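Local atomic coordinates of putative eukaryotic translation initiation factor eIF-4E (Leishmania major, PDB entry 5WB5), a protein that probably binds the 7-methylguanosine cap of mRNA, including the cap 4 type, as a translation initiation factor of the eIF4E family. Residues W30-P34 with L71-S75; W138-L142 with G166-S170; W181-A185 with V211-H215; L23-W27 with T145-Y149. One frame throughout, in Å; residues are numbered along the deposited sequence.

Interaction 1 (W30-P34 with L71-S75)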
loop_
_atom_site.group_PDB
_atom_site.type_symbol
_atom_site.label_atom_id
_atom_site.label_comp_id
_atom_site.label_asym_id
_atom_site.label_seq_id
_atom_site.Cartn_x
_atom_site.Cartn_y
_atom_site.Cartn_z
ATOM N N TRP A 30 5.356 0.530 -5.448
ATOM C CA TRP A 30 5.477 1.269 -6.694
ATOM C C TRP A 30 4.937 2.678 -6.485
ATOM O O TRP A 30 4.106 2.917 -5.604
ATOM C CB TRP A 30 4.709 0.594 -7.839
ATOM C CG TRP A 30 4.840 -0.908 -7.911
ATOM C CD1 TRP A 30 4.471 -1.818 -6.959
ATOM C CD2 TRP A 30 5.341 -1.668 -9.018
ATOM N NE1 TRP A 30 4.730 -3.095 -7.400
ATOM C CE2 TRP A 30 5.263 -3.031 -8.660
ATOM C CE3 TRP A 30 5.855 -1.329 -10.272
ATOM C CZ2 TRP A 30 5.679 -4.052 -9.511
ATOM C CZ3 TRP A 30 6.270 -2.344 -11.115
ATOM C CH2 TRP A 30 6.178 -3.690 -10.731
ATOM N N TYR A 31 5.404 3.607 -7.320
ATOM C CA TYR A 31 4.966 4.998 -7.283
ATOM C C TYR A 31 4.829 5.530 -8.701
ATOM O O TYR A 31 5.722 5.325 -9.526
ATOM C CB TYR A 31 5.956 5.878 -6.521
ATOM C CG TYR A 31 5.746 7.365 -6.715
ATOM C CD1 TYR A 31 6.349 8.041 -7.772
ATOM C CD2 TYR A 31 4.955 8.095 -5.841
ATOM C CE1 TYR A 31 6.163 9.397 -7.950
ATOM C CE2 TYR A 31 4.766 9.449 -6.010
ATOM C CZ TYR A 31 5.370 10.098 -7.063
ATOM O OH TYR A 31 5.175 11.451 -7.223
ATOM N N ASP A 32 3.724 6.217 -8.984
ATOM C CA ASP A 32 3.581 6.852 -10.293
ATOM C C ASP A 32 2.948 8.228 -10.140
ATOM O O ASP A 32 2.321 8.538 -9.125
ATOM C CB ASP A 32 2.773 5.992 -11.281
ATOM C CG ASP A 32 1.318 5.828 -10.887
ATOM O OD1 ASP A 32 0.848 6.545 -9.982
ATOM O OD2 ASP A 32 0.636 4.974 -11.494
ATOM N N SER A 33 3.139 9.056 -11.175
ATOM C CA SER A 33 2.708 10.450 -11.186
ATOM C C SER A 33 2.908 11.027 -12.582
ATOM O O SER A 33 3.504 10.366 -13.441
ATOM C CB SER A 33 3.489 11.266 -10.150
ATOM O OG SER A 33 4.844 11.422 -10.539
ATOM N N PRO A 34 2.425 12.242 -12.856
ATOM C CA PRO A 34 2.662 12.831 -14.185
ATOM C C PRO A 34 4.130 12.890 -14.565
ATOM O O PRO A 34 4.455 12.848 -15.758
ATOM C CB PRO A 34 2.056 14.234 -14.059
ATOM C CG PRO A 34 1.005 14.091 -13.012
ATOM C CD PRO A 34 1.532 13.078 -12.034
ATOM N N LEU A 71 2.570 14.493 -0.045
ATOM C CA LEU A 71 2.752 13.899 -1.356
ATOM C C LEU A 71 2.139 14.788 -2.437
ATOM O O LEU A 71 1.291 15.645 -2.172
ATOM C CB LEU A 71 2.129 12.502 -1.393
ATOM C CG LEU A 71 2.464 11.620 -2.595
ATOM C CD1 LEU A 71 3.964 11.396 -2.702
ATOM C CD2 LEU A 71 1.732 10.291 -2.484
ATOM N N ARG A 72 2.582 14.570 -3.672
ATOM C CA ARG A 72 2.164 15.411 -4.781
ATOM C C ARG A 72 0.698 15.159 -5.128
ATOM O O ARG A 72 0.132 14.104 -4.832
ATOM C CB ARG A 72 3.051 15.160 -5.999
ATOM C CG ARG A 72 2.884 16.181 -7.101
ATOM C CD ARG A 72 3.894 15.968 -8.205
ATOM N NE ARG A 72 3.735 16.954 -9.268
ATOM C CZ ARG A 72 2.782 16.912 -10.194
ATOM N NH1 ARG A 72 1.889 15.931 -10.194
ATOM N NH2 ARG A 72 2.718 17.858 -11.122
ATOM N N THR A 73 0.090 16.152 -5.786
ATOM C CA THR A 73 -1.355 16.136 -6.005
ATOM C C THR A 73 -1.784 14.951 -6.863
ATOM O O THR A 73 -2.844 14.362 -6.627
ATOM C CB THR A 73 -1.798 17.450 -6.653
ATOM O OG1 THR A 73 -1.390 18.552 -5.831
ATOM C CG2 THR A 73 -3.311 17.489 -6.824
ATOM N N SER A 74 -0.992 14.600 -7.873
ATOM C CA SER A 74 -1.304 13.487 -8.772
ATOM C C SER A 74 -0.228 12.422 -8.591
ATOM O O SER A 74 0.755 12.382 -9.333
ATOM C CB SER A 74 -1.385 13.955 -10.211
ATOM O OG SER A 74 -2.409 14.921 -10.369
ATOM N N SER A 75 -0.419 11.558 -7.598
ATOM C CA SER A 75 0.529 10.498 -7.298
ATOM C C SER A 75 -0.230 9.261 -6.840
ATOM O O SER A 75 -1.364 9.344 -6.363
ATOM C CB SER A 75 1.531 10.931 -6.220
ATOM O OG SER A 75 2.327 12.014 -6.666
#
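This is a strand-to-loop contact at one end of the curved antiparallel sheet of the eIF4E fold. The end of strand 22-32 and the turn after it meet the loop that leads into strand 75-81. Y31 reaches across with its ring. Its OH accepts a hydrogen bond from S75 OG (3.0 Å), and its CE2 packs on L71 CD1 at 3.9 Å. S33 OG adds a weak bond to Y31 OH (3.3 Å). The backbones come close at S33 and S75. There S75 CA lies 3.2 Å from D32 O and S33 CA lies 3.3 Å from S74 O, both as CA-H...O contacts. At the exposed side of the contact, P34 CD sits 3.4 Å from R72 NH1. A neighbouring chain, the bound partner protein, also packs on Y31, S33 and L71. Beyond the contact the sheet carries on: D32 pairs by backbone with Q76 of strand 75-81, Y31 pairs with V47 of strand 47-54, and S75 pairs with K171 at the end of strand 164-171.

Interaction 2 (W138-L142 with G166-S170)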
loop_
_atom_site.group_PDB
_atom_site.type_symbol
_atom_site.label_atom_id
_atom_site.label_comp_id
_atom_site.label_asym_id
_atom_site.label_seq_id
_atom_site.Cartn_x
_atom_site.Cartn_y
_atom_site.Cartn_z
ATOM N N TRP A 138 -3.544 4.972 6.101
ATOM C CA TRP A 138 -2.664 4.344 5.123
ATOM C C TRP A 138 -1.727 3.351 5.804
ATOM O O TRP A 138 -1.578 2.204 5.358
ATOM C CB TRP A 138 -1.892 5.440 4.380
ATOM C CG TRP A 138 -0.921 4.970 3.351
ATOM C CD1 TRP A 138 0.367 5.388 3.202
ATOM C CD2 TRP A 138 -1.152 4.004 2.318
ATOM N NE1 TRP A 138 0.956 4.743 2.144
ATOM C CE2 TRP A 138 0.044 3.887 1.584
ATOM C CE3 TRP A 138 -2.250 3.227 1.941
ATOM C CZ2 TRP A 138 0.175 3.025 0.501
ATOM C CZ3 TRP A 138 -2.119 2.369 0.864
ATOM C CH2 TRP A 138 -0.915 2.276 0.157
ATOM N N GLU A 139 -1.110 3.770 6.912
ATOM C CA GLU A 139 -0.215 2.887 7.656
ATOM C C GLU A 139 -0.963 1.679 8.214
ATOM O O GLU A 139 -0.455 0.553 8.174
ATOM C CB GLU A 139 0.468 3.666 8.783
ATOM C CG GLU A 139 1.420 4.759 8.306
ATOM C CD GLU A 139 1.996 5.586 9.446
ATOM O OE1 GLU A 139 1.559 5.400 10.602
ATOM O OE2 GLU A 139 2.887 6.424 9.187
ATOM N N ASN A 140 -2.170 1.893 8.743
ATOM C CA ASN A 140 -2.943 0.783 9.288
ATOM C C ASN A 140 -3.262 -0.246 8.212
ATOM O O ASN A 140 -3.147 -1.457 8.445
ATOM C CB ASN A 140 -4.227 1.303 9.931
ATOM C CG ASN A 140 -3.976 2.018 11.245
ATOM O OD1 ASN A 140 -2.934 1.843 11.878
ATOM N ND2 ASN A 140 -4.937 2.827 11.668
ATOM N N VAL A 141 -3.662 0.211 7.023
ATOM C CA VAL A 141 -4.002 -0.727 5.957
ATOM C C VAL A 141 -2.755 -1.446 5.460
ATOM O O VAL A 141 -2.800 -2.639 5.136
ATOM C CB VAL A 141 -4.732 0.000 4.815
ATOM C CG1 VAL A 141 -5.021 -0.957 3.664
ATOM C CG2 VAL A 141 -6.024 0.606 5.332
ATOM N N LEU A 142 -1.621 -0.747 5.399
ATOM C CA LEU A 142 -0.385 -1.414 5.001
ATOM C C LEU A 142 0.005 -2.489 6.011
ATOM O O LEU A 142 0.409 -3.598 5.629
ATOM C CB LEU A 142 0.733 -0.385 4.842
ATOM C CG LEU A 142 0.823 0.276 3.469
ATOM C CD1 LEU A 142 1.652 1.552 3.548
ATOM C CD2 LEU A 142 1.429 -0.698 2.461
ATOM N N GLY A 166 -3.252 -6.829 -3.608
ATOM C CA GLY A 166 -2.525 -5.596 -3.367
ATOM C C GLY A 166 -3.434 -4.484 -2.895
ATOM O O GLY A 166 -4.623 -4.685 -2.652
ATOM N N ILE A 167 -2.841 -3.296 -2.763
ATOM C CA ILE A 167 -3.557 -2.088 -2.372
ATOM C C ILE A 167 -2.958 -0.902 -3.116
ATOM O O ILE A 167 -1.816 -0.936 -3.580
ATOM C CB ILE A 167 -3.516 -1.822 -0.848
ATOM C CG1 ILE A 167 -2.072 -1.705 -0.359
ATOM C CG2 ILE A 167 -4.252 -2.921 -0.096
ATOM C CD1 ILE A 167 -1.953 -1.243 1.078
ATOM N N VAL A 168 -3.750 0.160 -3.215
ATOM C CA VAL A 168 -3.375 1.356 -3.961
ATOM C C VAL A 168 -3.917 2.572 -3.224
ATOM O O VAL A 168 -5.109 2.639 -2.911
ATOM C CB VAL A 168 -3.907 1.331 -5.412
ATOM C CG1 VAL A 168 -3.465 2.581 -6.174
ATOM C CG2 VAL A 168 -3.445 0.078 -6.146
ATOM N N MET A 169 -3.039 3.528 -2.947
ATOM C CA MET A 169 -3.432 4.850 -2.480
ATOM C C MET A 169 -3.236 5.821 -3.635
ATOM O O MET A 169 -2.195 5.791 -4.299
ATOM C CB MET A 169 -2.608 5.276 -1.261
ATOM C CG MET A 169 -2.859 6.705 -0.816
ATOM S SD MET A 169 -4.594 6.996 -0.413
ATOM C CE MET A 169 -4.665 6.369 1.259
ATOM N N SER A 170 -4.235 6.663 -3.885
ATOM C CA SER A 170 -4.229 7.563 -5.036
ATOM C C SER A 170 -4.575 8.968 -4.564
ATOM O O SER A 170 -5.716 9.232 -4.170
ATOM C CB SER A 170 -5.218 7.086 -6.101
ATOM O OG SER A 170 -5.036 7.784 -7.321
#
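The indole of W138 lies with one face over M169. The CB of M169 sits 3.6 Å from the centroid of the six-membered ring and only 11° off its normal, a CH-pi contact. The ring continues onto I167, with W138 CZ3 3.6 Å from I167 CD1. With chi1 t, the W138 ring reaches the strand although its CA-to-CB bond points sideways. I167 CD1 is also 4.0 Å from V141 CG1 and 3.7 Å from L142 CD2, so it fits among three helix residues. Segments 138-142 and 166-170 run nearly antiparallel (169°), their axes 10.3 Å apart at closest approach. I167 and M169 point toward the helix, while V168 points away to the other face of the sheet. This is the helix-covered face of the eIF4E fold, close to the centre of the chain. L178 of strand 175-182 and L68 also touch W138. The contact is wholly apolar, so it rests on close fit and exclusion of water rather than on directional polar bonds.

Interaction 3 (W181-A185 with V211-H215)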
loop_
_atom_site.group_PDB
_atom_site.type_symbol
_atom_site.label_atom_id
_atom_site.label_comp_id
_atom_site.label_asym_id
_atom_site.label_seq_id
_atom_site.Cartn_x
_atom_site.Cartn_y
_atom_site.Cartn_z
ATOM N N TRP A 181 -7.111 -4.332 -3.960
ATOM C CA TRP A 181 -7.268 -5.177 -5.135
ATOM C C TRP A 181 -7.226 -6.638 -4.707
ATOM O O TRP A 181 -6.207 -7.108 -4.176
ATOM C CB TRP A 181 -6.170 -4.902 -6.164
ATOM C CG TRP A 181 -6.269 -3.576 -6.849
ATOM C CD1 TRP A 181 -6.729 -2.405 -6.318
ATOM C CD2 TRP A 181 -5.900 -3.285 -8.202
ATOM N NE1 TRP A 181 -6.664 -1.402 -7.256
ATOM C CE2 TRP A 181 -6.160 -1.916 -8.421
ATOM C CE3 TRP A 181 -5.373 -4.048 -9.249
ATOM C CZ2 TRP A 181 -5.911 -1.295 -9.643
ATOM C CZ3 TRP A 181 -5.127 -3.430 -10.462
ATOM C CH2 TRP A 181 -5.395 -2.066 -10.648
ATOM N N VAL A 182 -8.331 -7.345 -4.957
ATOM C CA VAL A 182 -8.465 -8.765 -4.652
ATOM C C VAL A 182 -8.295 -9.567 -5.938
ATOM O O VAL A 182 -7.956 -9.011 -6.990
ATOM C CB VAL A 182 -9.823 -9.064 -3.989
ATOM C CG1 VAL A 182 -9.986 -8.237 -2.724
ATOM C CG2 VAL A 182 -10.972 -8.790 -4.953
ATOM N N SER A 183 -8.546 -10.876 -5.867
ATOM C CA SER A 183 -8.346 -11.774 -6.995
ATOM C C SER A 183 -9.623 -12.432 -7.497
ATOM O O SER A 183 -9.711 -12.732 -8.689
ATOM C CB SER A 183 -7.346 -12.882 -6.625
ATOM O OG SER A 183 -7.842 -13.688 -5.572
ATOM N N ASP A 184 -10.606 -12.663 -6.630
ATOM C CA ASP A 184 -11.848 -13.337 -7.001
ATOM C C ASP A 184 -13.007 -12.377 -6.760
ATOM O O ASP A 184 -13.376 -12.117 -5.610
ATOM C CB ASP A 184 -12.027 -14.629 -6.201
ATOM C CG ASP A 184 -13.260 -15.412 -6.618
ATOM O OD1 ASP A 184 -13.287 -15.928 -7.756
ATOM O OD2 ASP A 184 -14.201 -15.516 -5.805
ATOM N N ALA A 185 -13.578 -11.852 -7.844
ATOM C CA ALA A 185 -14.705 -10.935 -7.743
ATOM C C ALA A 185 -16.015 -11.638 -7.413
ATOM O O ALA A 185 -16.992 -10.961 -7.076
ATOM C CB ALA A 185 -14.862 -10.154 -9.048
ATOM N N VAL A 211 -17.054 1.397 -2.663
ATOM C CA VAL A 211 -17.511 0.830 -3.926
ATOM C C VAL A 211 -16.620 -0.350 -4.279
ATOM O O VAL A 211 -15.393 -0.242 -4.239
ATOM C CB VAL A 211 -17.480 1.881 -5.057
ATOM C CG1 VAL A 211 -17.917 1.270 -6.384
ATOM C CG2 VAL A 211 -18.346 3.086 -4.707
ATOM N N PHE A 212 -17.235 -1.475 -4.631
ATOM C CA PHE A 212 -16.515 -2.587 -5.233
ATOM C C PHE A 212 -16.687 -2.535 -6.744
ATOM O O PHE A 212 -17.761 -2.187 -7.244
ATOM C CB PHE A 212 -17.005 -3.935 -4.705
ATOM C CG PHE A 212 -16.208 -5.102 -5.219
ATOM C CD1 PHE A 212 -14.961 -5.391 -4.689
ATOM C CD2 PHE A 212 -16.697 -5.899 -6.240
ATOM C CE1 PHE A 212 -14.219 -6.458 -5.161
ATOM C CE2 PHE A 212 -15.958 -6.971 -6.717
ATOM C CZ PHE A 212 -14.718 -7.249 -6.176
ATOM N N THR A 213 -15.627 -2.885 -7.469
ATOM C CA THR A 213 -15.635 -2.809 -8.925
ATOM C C THR A 213 -14.860 -3.988 -9.488
ATOM O O THR A 213 -13.667 -4.135 -9.209
ATOM C CB THR A 213 -15.024 -1.490 -9.407
ATOM O OG1 THR A 213 -15.701 -0.391 -8.786
ATOM C CG2 THR A 213 -15.140 -1.367 -10.918
ATOM N N LYS A 214 -15.538 -4.824 -10.272
ATOM C CA LYS A 214 -14.857 -5.887 -10.995
ATOM C C LYS A 214 -14.099 -5.301 -12.178
ATOM O O LYS A 214 -14.556 -4.355 -12.825
ATOM C CB LYS A 214 -15.860 -6.938 -11.479
ATOM C CG LYS A 214 -15.224 -8.100 -12.230
ATOM C CD LYS A 214 -16.264 -9.129 -12.649
ATOM C CE LYS A 214 -15.628 -10.280 -13.414
ATOM N NZ LYS A 214 -16.639 -11.272 -13.878
ATOM N N HIS A 215 -12.931 -5.865 -12.458
ATOM C CA HIS A 215 -12.088 -5.356 -13.528
ATOM C C HIS A 215 -12.582 -5.840 -14.886
ATOM O O HIS A 215 -12.889 -5.033 -15.763
ATOM C CB HIS A 215 -10.636 -5.781 -13.310
ATOM C CG HIS A 215 -10.040 -5.259 -12.040
ATOM N ND1 HIS A 215 -9.020 -5.905 -11.374
ATOM C CD2 HIS A 215 -10.313 -4.145 -11.319
ATOM C CE1 HIS A 215 -8.695 -5.215 -10.296
ATOM N NE2 HIS A 215 -9.463 -4.141 -10.240
#
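A185, F212 and H215 have the most surface covered here. The two segments are not adjacent in the sheet: strand 97-104 runs between strands 175-182 and 210-214. The contact therefore reaches past that strand, and it does so in two patches. In the first, the ring edge of F212 meets A185 and V182. F212 CZ lies 4.0 Å from A185 CA and 4.1 Å from A185 CB, and F212 CE1 lies 4.0 Å from V182 CG2. A185 CB also touches K214 CG at 3.8 Å. F212 rests on L99 of the middle strand and on I191 of helix 188-200, and V182 rests on L194 of the same helix. In the second patch H215, the last modelled residue, turns back to W181. The edge of its ring points at the face of the W181 six-membered ring, an edge-to-face pair with centroids 4.8 Å apart and planes at 55°. The closest atoms are H215 CE1 and W181 CE3, at 3.7 Å. H215 ND1 is hydrogen-bonded to N93 O. W88, probably the counterpart of a cap-stacking tryptophan of other eIF4E proteins, also touches H215. The chemistry is aromatic and apolar: ring edges, the face of W181 and small aliphatic groups join the outer strand to the end of strand 175-182 and the loop after it, and the polar bond of H215 is made to a third part of the chain.

Interaction 4 (L23-W27 with T145-Y149)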
loop_
_atom_site.group_PDB
_atom_site.type_symbol
_atom_site.label_atom_id
_atom_site.label_comp_id
_atom_site.label_asym_id
_atom_site.label_seq_id
_atom_site.Cartn_x
_atom_site.Cartn_y
_atom_site.Cartn_z
ATOM N N LEU A 23 7.673 -12.476 6.690
ATOM C CA LEU A 23 6.283 -12.289 6.305
ATOM C C LEU A 23 5.758 -13.528 5.590
ATOM O O LEU A 23 6.519 -14.362 5.094
ATOM C CB LEU A 23 6.136 -11.072 5.391
ATOM C CG LEU A 23 6.533 -9.716 5.969
ATOM C CD1 LEU A 23 6.508 -8.665 4.879
ATOM C CD2 LEU A 23 5.606 -9.324 7.100
ATOM N N GLN A 24 4.430 -13.638 5.537
ATOM C CA GLN A 24 3.824 -14.712 4.762
ATOM C C GLN A 24 4.116 -14.552 3.278
ATOM O O GLN A 24 4.188 -15.547 2.549
ATOM C CB GLN A 24 2.315 -14.752 5.007
ATOM C CG GLN A 24 1.591 -15.874 4.276
ATOM C CD GLN A 24 2.105 -17.248 4.656
ATOM O OE1 GLN A 24 2.285 -17.554 5.835
ATOM N NE2 GLN A 24 2.349 -18.086 3.655
ATOM N N ARG A 25 4.293 -13.315 2.817
ATOM C CA ARG A 25 4.520 -13.042 1.407
ATOM C C ARG A 25 5.411 -11.817 1.274
ATOM O O ARG A 25 5.407 -10.933 2.135
ATOM C CB ARG A 25 3.198 -12.807 0.661
ATOM C CG ARG A 25 2.232 -13.978 0.712
ATOM C CD ARG A 25 0.951 -13.679 -0.052
ATOM N NE ARG A 25 0.070 -12.763 0.669
ATOM C CZ ARG A 25 -1.054 -12.257 0.167
ATOM N NH1 ARG A 25 -1.439 -12.571 -1.062
ATOM N NH2 ARG A 25 -1.794 -11.435 0.896
ATOM N N ALA A 26 6.178 -11.774 0.188
ATOM C CA ALA A 26 6.915 -10.571 -0.156
ATOM C C ALA A 26 5.968 -9.552 -0.781
ATOM O O ALA A 26 4.917 -9.899 -1.325
ATOM C CB ALA A 26 8.059 -10.894 -1.116
ATOM N N TRP A 27 6.344 -8.276 -0.689
ATOM C CA TRP A 27 5.492 -7.206 -1.200
ATOM C C TRP A 27 6.349 -6.129 -1.840
ATOM O O TRP A 27 7.353 -5.710 -1.262
ATOM C CB TRP A 27 4.636 -6.597 -0.085
ATOM C CG TRP A 27 3.684 -7.566 0.530
ATOM C CD1 TRP A 27 3.947 -8.440 1.539
ATOM C CD2 TRP A 27 2.313 -7.765 0.173
ATOM N NE1 TRP A 27 2.828 -9.173 1.835
ATOM C CE2 TRP A 27 1.808 -8.777 1.011
ATOM C CE3 TRP A 27 1.464 -7.186 -0.774
ATOM C CZ2 TRP A 27 0.490 -9.224 0.935
ATOM C CZ3 TRP A 27 0.154 -7.631 -0.850
ATOM C CH2 TRP A 27 -0.319 -8.642 0.001
ATOM N N THR A 145 -2.131 -5.412 5.596
ATOM C CA THR A 145 -1.745 -6.168 4.413
ATOM C C THR A 145 -0.585 -7.102 4.731
ATOM O O THR A 145 -0.680 -8.321 4.547
ATOM C CB THR A 145 -1.376 -5.212 3.275
ATOM O OG1 THR A 145 -2.458 -4.302 3.043
ATOM C CG2 THR A 145 -1.085 -5.984 1.988
ATOM N N VAL A 146 0.519 -6.544 5.235
ATOM C CA VAL A 146 1.708 -7.364 5.463
ATOM C C VAL A 146 1.454 -8.383 6.567
ATOM O O VAL A 146 1.941 -9.518 6.503
ATOM C CB VAL A 146 2.935 -6.486 5.777
ATOM C CG1 VAL A 146 3.304 -5.649 4.568
ATOM C CG2 VAL A 146 2.693 -5.613 7.000
ATOM N N GLY A 147 0.686 -8.005 7.590
ATOM C CA GLY A 147 0.366 -8.890 8.688
ATOM C C GLY A 147 -0.678 -9.935 8.386
ATOM O O GLY A 147 -0.949 -10.787 9.235
ATOM N N GLU A 148 -1.289 -9.888 7.203
ATOM C CA GLU A 148 -2.223 -10.906 6.732
ATOM C C GLU A 148 -3.512 -10.952 7.542
ATOM O O GLU A 148 -4.204 -11.975 7.538
ATOM C CB GLU A 148 -1.573 -12.297 6.724
ATOM C CG GLU A 148 -0.402 -12.428 5.768
ATOM C CD GLU A 148 -0.820 -12.337 4.317
ATOM O OE1 GLU A 148 -2.029 -12.489 4.032
ATOM O OE2 GLU A 148 0.063 -12.110 3.463
ATOM N N TYR A 149 -3.860 -9.874 8.246
ATOM C CA TYR A 149 -5.163 -9.775 8.891
ATOM C C TYR A 149 -6.098 -8.831 8.149
ATOM O O TYR A 149 -7.032 -8.287 8.750
ATOM C CB TYR A 149 -5.024 -9.360 10.360
ATOM C CG TYR A 149 -4.239 -8.099 10.640
ATOM C CD1 TYR A 149 -2.854 -8.132 10.736
ATOM C CD2 TYR A 149 -4.882 -6.885 10.864
ATOM C CE1 TYR A 149 -2.128 -6.992 11.016
ATOM C CE2 TYR A 149 -4.159 -5.735 11.148
ATOM C CZ TYR A 149 -2.780 -5.796 11.227
ATOM O OH TYR A 149 -2.041 -4.665 11.501
#
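W27 is the broadest surface on the strand side. With chi1 near -60° (m), its CA-to-CB bond points toward the helix end. T145 CG2 sits 3.6 Å from the centroid of the W27 six-membered ring, 20° off the normal, as a CH-pi contact. T145 (m) bonds through OG1 back to V141 O while the methyl meets the ring. V146 CG1 lies over the indole too, 4.2 Å from W27 CD1. V146 CB meets L23 CD2 at 4.1 Å. Helix 133-147 ends here in a Schellman motif. E148 takes a positive phi of 67°, and its N bonds to T145 O (3.1 Å). E148 CA-to-CB points sideways, but with chi1 and chi2 both m its carboxylate reaches R25. R25 (m, t, m) presents its guanidinium edge. R25 NE donates to E148 OE2 at 2.9 Å, and R25 NH2 donates to the same oxygen at 3.2 Å, a salt bridge. R25 NH1 is hydrogen-bonded to Q81 OE1 and V164 O. E148 OE1 has a second salt bridge, to a basic side chain of the bound partner chain. Q24 packs its CB on E148 CG at 3.7 Å, but its amide leads away, and OE1 bonds to that partner's backbone.

Strand 22-32 opens two contacts. Its start, 23-27, waits for the end of helix 133-147, so interaction 4 closes a loop of 117 residues. Its end and the residues after it, 30-34, begin interaction 1, which closes early at 71-75 after strand 47-54 and helix 55-64 and so lies wholly within interaction 4. These two sit on opposite sides of the chain's centre. Interaction 2 opens on helix 133-147 before interaction 4 closes and ends at 166-170, so these two cross, and T145 touches I167. Interaction 3 follows in series, from 181-185 to the C-terminal strand. It joins interaction 2 through neighbouring strands, where G166 O lies 2.8 Å from W181 N. All four reach the same sheet.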